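Local coordinates for ammonium transporter (Kuenenia stuttgartiensis, PDB 6EU6), which senses ammonium at the membrane and signals its presence across it, as the transporter-like sensor module of a histidine kinase, at the interface of chains A and B. Residues are numbered along the deposited sequence; one frame, centred on the assembly and turned at random. Chains: chain A/B, Ammonium transporter.

The interface of chains A and B. Residues chain A 244, 247-248, 250-251, 293; chain B 52-53, 55-56.
B:Leu56 reaches out of helix 40-67 of chain B and sets its forked end against A:Met244, A:Ser248 and A:Val251 on helix 234-261 of chain A. This is a helix-to-helix patch between neighbouring subunits of the trimer typical of ammonium transporters, and no polar atom bonds across it. The leucine buries 76 Å², with CG anti to its own carbonyl carbon (chi1 -68°) and CD1 continuing the extended chain, while CD2 branches off towards other partners. CD1 meets A:Val251 tip to tip, 3.5 Å from CG2, a tight fit. CD2 points the other way along the chain A helix and comes 3.4 Å from the A:Met244 methyl CE; the methionine, bent at chi2 and chi3, crosses the leucine obliquely and presents that methyl to CD2. More distantly, CG2 of A:Val293, from helix 289-312, borders the same CD2 at 4.4 Å.

The A:Ser248 hydroxyl OG also touches CD2, but its hydrogen bond turns back within its own helix, to the carbonyl O of A:Met244 at 2.6 Å, with the donor tilted 26° from the carbonyl plane. An alanine here would probably leave that carbonyl without its hydroxyl partner and open a small gap beside the leucine methyl.

On chain A, A:Val251 loses more surface than any other residue of this patch, 42 Å². Its side chain runs past that of B:Leu52 in the opposite direction, CG2 lying 3.7 Å from CB of the leucine and also touching CD1 of B:Ile53. Small residues also face the partner helix: the A:Ala247 methyl faces CB of B:Ser55, and the bare CA of A:Gly250 lies 3.8 Å from CD1 of B:Leu52.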
loop_
_atom_site.group_PDB
_atom_site.type_symbol
_atom_site.label_atom_id
_atom_site.label_comp_id
_atom_site.label_asym_id
_atom_site.label_seq_id
_atom_site.Cartn_x
_atom_site.Cartn_y
_atom_site.Cartn_z
ATOM N N MET A 244 -11.044 12.235 10.176
ATOM C CA MET A 244 -11.589 13.565 10.308
ATOM C C MET A 244 -10.566 14.536 10.882
ATOM O O MET A 244 -10.597 15.706 10.519
ATOM C CB MET A 244 -12.888 13.577 11.170
ATOM C CG MET A 244 -13.992 12.717 10.627
ATOM S SD MET A 244 -14.393 13.123 8.943
ATOM C CE MET A 244 -14.863 14.864 9.032
ATOM N N ALA A 247 -8.318 15.467 7.940
ATOM C CA ALA A 247 -9.001 16.284 6.938
ATOM C C ALA A 247 -9.222 17.713 7.482
ATOM O O ALA A 247 -8.961 18.685 6.798
ATOM C CB ALA A 247 -10.316 15.660 6.618
ATOM N N SER A 248 -9.609 17.827 8.734
ATOM C CA SER A 248 -9.830 19.155 9.339
ATOM C C SER A 248 -8.528 19.880 9.476
ATOM O O SER A 248 -8.502 21.078 9.290
ATOM C CB SER A 248 -10.543 19.094 10.718
ATOM O OG SER A 248 -11.588 18.137 10.553
ATOM N N GLY A 250 -5.995 19.640 7.519
ATOM C CA GLY A 250 -5.655 20.137 6.226
ATOM C C GLY A 250 -6.488 21.365 5.813
ATOM O O GLY A 250 -5.957 22.295 5.201
ATOM N N VAL A 251 -7.787 21.342 6.096
ATOM C CA VAL A 251 -8.670 22.422 5.627
ATOM C C VAL A 251 -8.328 23.703 6.420
ATOM O O VAL A 251 -8.316 24.798 5.847
ATOM C CB VAL A 251 -10.158 22.021 5.684
ATOM C CG1 VAL A 251 -11.081 23.232 5.460
ATOM C CG2 VAL A 251 -10.472 20.937 4.595
ATOM N N VAL A 293 -12.647 16.721 14.644
ATOM C CA VAL A 293 -12.575 17.869 13.760
ATOM C C VAL A 293 -11.947 19.112 14.483
ATOM O O VAL A 293 -11.037 19.787 13.963
ATOM C CB VAL A 293 -13.948 18.166 13.184
ATOM C CG1 VAL A 293 -13.953 19.556 12.545
ATOM C CG2 VAL A 293 -14.360 17.137 12.187
ATOM N N LEU B 52 -9.311 16.124 1.470
ATOM C CA LEU B 52 -9.677 16.935 2.652
ATOM C C LEU B 52 -11.182 17.391 2.563
ATOM O O LEU B 52 -11.935 17.198 3.528
ATOM C CB LEU B 52 -8.800 18.180 2.802
ATOM C CG LEU B 52 -7.266 17.934 2.629
ATOM C CD1 LEU B 52 -6.518 19.205 2.695
ATOM C CD2 LEU B 52 -6.800 17.002 3.707
ATOM N N ILE B 53 -11.532 17.956 1.402
ATOM C CA ILE B 53 -12.838 18.580 1.134
ATOM C C ILE B 53 -13.963 17.560 1.124
ATOM O O ILE B 53 -14.995 17.736 1.798
ATOM C CB ILE B 53 -12.842 19.357 -0.180
ATOM C CG1 ILE B 53 -11.777 20.466 -0.241
ATOM C CG2 ILE B 53 -14.201 20.026 -0.427
ATOM C CD1 ILE B 53 -11.808 21.446 0.914
ATOM N N SER B 55 -14.037 14.652 2.485
ATOM C CA SER B 55 -14.265 14.066 3.811
ATOM C C SER B 55 -15.172 14.990 4.614
ATOM O O SER B 55 -16.085 14.542 5.262
ATOM C CB SER B 55 -12.967 13.921 4.593
ATOM O OG SER B 55 -12.074 12.930 4.058
ATOM N N LEU B 56 -14.858 16.255 4.653
ATOM C CA LEU B 56 -15.627 17.150 5.519
ATOM C C LEU B 56 -17.053 17.416 4.975
ATOM O O LEU B 56 -18.014 17.465 5.729
ATOM C CB LEU B 56 -14.919 18.486 5.718
ATOM C CG LEU B 56 -13.615 18.460 6.515
ATOM C CD1 LEU B 56 -13.097 19.874 6.605
ATOM C CD2 LEU B 56 -13.861 17.950 7.879
#